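Xaa-Pro dipeptidase (Pyrococcus horikoshii, PDB 1WY2) probably splits dipeptides that carry a nonpolar residue followed by a C-terminal proline, as a homodimeric metallopeptidase with two metal ions in each subunit. Local coordinates at residues 239-242 against 243-247; 188-191 against 192-195. All coordinates share one frame; numbering follows the deposited sequence.

Interactions 1 and 2 both belong to the M24 metallopeptidase part of the chain, with centres about 16 Å apart and nearest atoms about 7 Å apart, so they do not touch. Both are partly buried. Interaction 1 is one turn and more of the long helix 235-254, held by i to i+4 bonds, with Ile240, Tyr241, Ile243 and Val244 buried and Glu239 and Glu242 exposed. Interaction 2 is a short 3-10 helix between strands 184-187 and 208-217, held by i to i+3 bonds, a serine hydroxyl and a bridging water; Arg190, Ser191 and Ala192 are buried, Tyr189 exposed. The helix relies mainly on aliphatic packing, the loop more on polar bonds, and it reaches the second subunit.

Interaction 1. Residues 239-242 against 243-247; sequences EIYE and IVLEA
Four i to i+4 bonds join residues 239-242 to the following turn of helix: Ile243 N to Glu239 O, Val244 N to Ile240 O, Leu245 N to Tyr241 O at 2.9 Å, and Glu246 N to Glu242 O. Glu239 and Ile243 lie alongside and point the same way, with Glu239 CG 4.2 Å from Ile243 CD1. The torsion of Ile243 that sets CG1 beside its backbone N (chi1 -65°) turns this branch back along the helix, where CG1 sits 3.2 Å from Glu239 O. The extended glutamate chain carries OE2 to a hydrogen bond with Tyr277 OH. Tyr241 and Leu245 also lie side by side and point the same way, the leucine CD2 approaching the phenol end obliquely, 3.7 Å from Tyr241 OH. This is an amphipathic helix of the M24 metallopeptidase (pita-bread) fold, laid against the strands that carry metal ligands Glu316 and Glu330; the Val244 side chain is about 8 Å from each of those side chains. Val244 packs on Pro317, Ile319, Val327 and Ile329, its CG2 also 3.4 Å from Ile240 O, and Ile240 joins it on Val327. Ile243 instead bridges Ile319 of strand 312-321, Ile272 of helix 261-274 and Tyr277. An alanine in place of Ile243 lacks CG1, CG2 and CD1, which would probably open a gap where helix 235-254 meets strand 312-321 and helix 261-274 and leave Glu239 CG without its apolar neighbour. Further along, Glu246 CB lies 3.4 Å from Glu242 O, while its OE1 is hydrogen-bonded to Tyr275 OH.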
loop_
_atom_site.group_PDB
_atom_site.type_symbol
_atom_site.label_atom_id
_atom_site.label_comp_id
_atom_site.label_asym_id
_atom_site.label_seq_id
_atom_site.Cartn_x
_atom_site.Cartn_y
_atom_site.Cartn_z
ATOM N N GLU A 239 18.023 -29.691 11.128
ATOM C CA GLU A 239 19.260 -29.344 10.439
ATOM C C GLU A 239 19.230 -27.946 9.828
ATOM O O GLU A 239 20.079 -27.108 10.136
ATOM C CB GLU A 239 19.560 -30.361 9.337
ATOM C CG GLU A 239 20.845 -30.073 8.577
ATOM C CD GLU A 239 21.167 -31.143 7.556
ATOM O OE1 GLU A 239 21.249 -32.325 7.950
ATOM O OE2 GLU A 239 21.340 -30.803 6.366
ATOM N N ILE A 240 18.258 -27.689 8.959
ATOM C CA ILE A 240 18.182 -26.375 8.331
ATOM C C ILE A 240 17.941 -25.280 9.364
ATOM O O ILE A 240 18.474 -24.181 9.244
ATOM C CB ILE A 240 17.092 -26.328 7.234
ATOM C CG1 ILE A 240 15.734 -26.723 7.809
ATOM C CG2 ILE A 240 17.478 -27.262 6.092
ATOM C CD1 ILE A 240 14.592 -26.574 6.817
ATOM N N TYR A 241 17.150 -25.583 10.388
ATOM C CA TYR A 241 16.877 -24.612 11.444
ATOM C C TYR A 241 18.170 -24.196 12.155
ATOM O O TYR A 241 18.426 -23.006 12.353
ATOM C CB TYR A 241 15.897 -25.207 12.460
ATOM C CG TYR A 241 15.979 -24.588 13.839
ATOM C CD1 TYR A 241 15.508 -23.302 14.083
ATOM C CD2 TYR A 241 16.549 -25.294 14.898
ATOM C CE1 TYR A 241 15.601 -22.728 15.352
ATOM C CE2 TYR A 241 16.648 -24.735 16.168
ATOM C CZ TYR A 241 16.173 -23.454 16.389
ATOM O OH TYR A 241 16.271 -22.911 17.648
ATOM N N GLU A 242 18.984 -25.176 12.536
ATOM C CA GLU A 242 20.234 -24.892 13.237
ATOM C C GLU A 242 21.176 -24.054 12.382
ATOM O O GLU A 242 21.909 -23.208 12.898
ATOM C CB GLU A 242 20.924 -26.201 13.649
ATOM C CG GLU A 242 20.079 -27.068 14.576
ATOM C CD GLU A 242 20.779 -28.351 15.000
ATOM O OE1 GLU A 242 21.412 -29.005 14.142
ATOM O OE2 GLU A 242 20.682 -28.711 16.191
ATOM N N ILE A 243 21.156 -24.294 11.075
ATOM C CA ILE A 243 22.005 -23.549 10.147
ATOM C C ILE A 243 21.562 -22.086 10.043
ATOM O O ILE A 243 22.388 -21.174 10.090
ATOM C CB ILE A 243 21.984 -24.203 8.749
ATOM C CG1 ILE A 243 22.610 -25.600 8.830
ATOM C CG2 ILE A 243 22.735 -23.330 7.743
ATOM C CD1 ILE A 243 22.514 -26.398 7.543
ATOM N N VAL A 244 20.263 -21.860 9.899
ATOM C CA VAL A 244 19.757 -20.494 9.807
ATOM C C VAL A 244 20.016 -19.756 11.124
ATOM O O VAL A 244 20.406 -18.591 11.124
ATOM C CB VAL A 244 18.246 -20.473 9.488
ATOM C CG1 VAL A 244 17.714 -19.043 9.558
ATOM C CG2 VAL A 244 18.007 -21.042 8.091
ATOM N N LEU A 245 19.809 -20.443 12.245
ATOM C CA LEU A 245 20.036 -19.844 13.558
ATOM C C LEU A 245 21.496 -19.431 13.713
ATOM O O LEU A 245 21.801 -18.347 14.213
ATOM C CB LEU A 245 19.671 -20.838 14.665
ATOM C CG LEU A 245 19.873 -20.351 16.104
ATOM C CD1 LEU A 245 18.928 -19.186 16.392
ATOM C CD2 LEU A 245 19.614 -21.496 17.069
ATOM N N GLU A 246 22.401 -20.303 13.284
ATOM C CA GLU A 246 23.829 -20.021 13.382
ATOM C C GLU A 246 24.200 -18.804 12.538
ATOM O O GLU A 246 24.929 -17.919 12.988
ATOM C CB GLU A 246 24.633 -21.228 12.908
ATOM C CG GLU A 246 26.138 -21.057 13.035
ATOM C CD GLU A 246 26.903 -22.150 12.316
ATOM O OE1 GLU A 246 26.343 -23.256 12.144
ATOM O OE2 GLU A 246 28.068 -21.910 11.931
ATOM N N ALA A 247 23.695 -18.772 11.310
ATOM C CA ALA A 247 23.972 -17.672 10.394
ATOM C C ALA A 247 23.397 -16.353 10.906
ATOM O O ALA A 247 24.051 -15.316 10.828
ATOM C CB ALA A 247 23.400 -17.989 9.012
#

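Interaction 2. Residues 188-191 against 192-195; sequences GYRS and ALPH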
loop_
_atom_site.group_PDB
_atom_site.type_symbol
_atom_site.label_atom_id
_atom_site.label_comp_id
_atom_site.label_asym_id
_atom_site.label_seq_id
_atom_site.Cartn_x
_atom_site.Cartn_y
_atom_site.Cartn_z
ATOM N N GLY A 188 4.024 -25.856 6.824
ATOM C CA GLY A 188 4.303 -26.989 5.958
ATOM C C GLY A 188 5.007 -26.575 4.683
ATOM O O GLY A 188 5.958 -25.791 4.717
ATOM N N TYR A 189 4.538 -27.085 3.548
ATOM C CA TYR A 189 5.159 -26.750 2.276
ATOM C C TYR A 189 5.160 -25.242 2.022
ATOM O O TYR A 189 5.987 -24.744 1.263
ATOM C CB TYR A 189 4.455 -27.468 1.115
ATOM C CG TYR A 189 3.069 -26.947 0.806
ATOM C CD1 TYR A 189 1.965 -27.352 1.555
ATOM C CD2 TYR A 189 2.867 -26.028 -0.221
ATOM C CE1 TYR A 189 0.692 -26.852 1.285
ATOM C CE2 TYR A 189 1.602 -25.520 -0.497
ATOM C CZ TYR A 189 0.520 -25.935 0.259
ATOM O OH TYR A 189 -0.732 -25.426 -0.007
ATOM N N ARG A 190 4.245 -24.514 2.656
ATOM C CA ARG A 190 4.184 -23.068 2.454
ATOM C C ARG A 190 5.351 -22.338 3.106
ATOM O O ARG A 190 5.673 -21.217 2.720
ATOM C CB ARG A 190 2.862 -22.486 2.973
ATOM C CG ARG A 190 1.626 -23.024 2.262
ATOM C CD ARG A 190 0.410 -22.115 2.444
ATOM N NE ARG A 190 0.508 -20.896 1.640
ATOM C CZ ARG A 190 0.771 -19.685 2.125
ATOM N NH1 ARG A 190 0.966 -19.509 3.426
ATOM N NH2 ARG A 190 0.847 -18.649 1.300
ATOM N N SER A 191 5.987 -22.964 4.093
ATOM C CA SER A 191 7.120 -22.319 4.752
ATOM C C SER A 191 8.298 -22.168 3.783
ATOM O O SER A 191 9.264 -21.453 4.071
ATOM C CB SER A 191 7.534 -23.099 6.012
ATOM O OG SER A 191 7.916 -24.434 5.731
ATOM N N ALA A 192 8.197 -22.828 2.630
ATOM C CA ALA A 192 9.232 -22.768 1.597
ATOM C C ALA A 192 9.046 -21.541 0.708
ATOM O O ALA A 192 9.863 -21.268 -0.170
ATOM C CB ALA A 192 9.205 -24.043 0.743
ATOM N N LEU A 193 7.958 -20.810 0.934
ATOM C CA LEU A 193 7.660 -19.597 0.176
ATOM C C LEU A 193 8.069 -18.424 1.061
ATOM O O LEU A 193 7.403 -18.132 2.049
ATOM C CB LEU A 193 6.158 -19.519 -0.119
ATOM C CG LEU A 193 5.553 -20.735 -0.824
ATOM C CD1 LEU A 193 4.040 -20.591 -0.900
ATOM C CD2 LEU A 193 6.163 -20.869 -2.211
ATOM N N PRO A 194 9.168 -17.733 0.720
ATOM C CA PRO A 194 9.608 -16.602 1.543
ATOM C C PRO A 194 8.488 -15.624 1.894
ATOM O O PRO A 194 8.376 -15.193 3.040
ATOM C CB PRO A 194 10.705 -15.967 0.693
ATOM C CG PRO A 194 11.295 -17.161 -0.019
ATOM C CD PRO A 194 10.051 -17.905 -0.448
ATOM N N HIS A 195 7.657 -15.282 0.915
ATOM C CA HIS A 195 6.549 -14.358 1.150
ATOM C C HIS A 195 5.189 -15.056 1.166
ATOM O O HIS A 195 4.220 -14.556 0.597
ATOM C CB HIS A 195 6.555 -13.252 0.091
ATOM C CG HIS A 195 7.662 -12.260 0.265
ATOM N ND1 HIS A 195 7.995 -11.337 -0.703
ATOM C CD2 HIS A 195 8.507 -12.040 1.300
ATOM C CE1 HIS A 195 8.996 -10.590 -0.272
ATOM N NE2 HIS A 195 9.325 -10.997 0.942
HETATM O O HOH W 1 8.893 -18.520 4.419
#
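Leu193 holds CG beside its own backbone N (chi1 -55°), which sets CG 3.6 Å from Arg190 O, the carbonyl its N-H also binds at 2.9 Å. In Ser191 the hydroxyl stands between the backbone N and the carbonyl carbon (chi1 60°), turned back to Gly188 O; OG donates to that oxygen at 2.6 Å, in the carbonyl plane. Gly188 O thus takes two bonds, the other from Ser191 N. That backbone bond is the first of three i to i+3 bonds, followed by Ala192 N to Tyr189 O and Leu193 N to Arg190 O, which make a short 3-10 helix. One water donates to both Ser191 O and Leu193 O, at 2.8 Å to the latter. Leu193 CD1 lies obliquely by the guanidinium, 4.3 Å from Arg190 NH2, while Arg190 CG rests over one face of the Tyr189 ring, toward its rim. Beyond the turn, Arg190 forms a salt bridge with Glu160 at the start of helix 160-173, Ser191 packs on strand 208-217 and bonds Gly326 N of strand 325-336, and Leu193 meets Met63 on helix 58-67 of the second subunit.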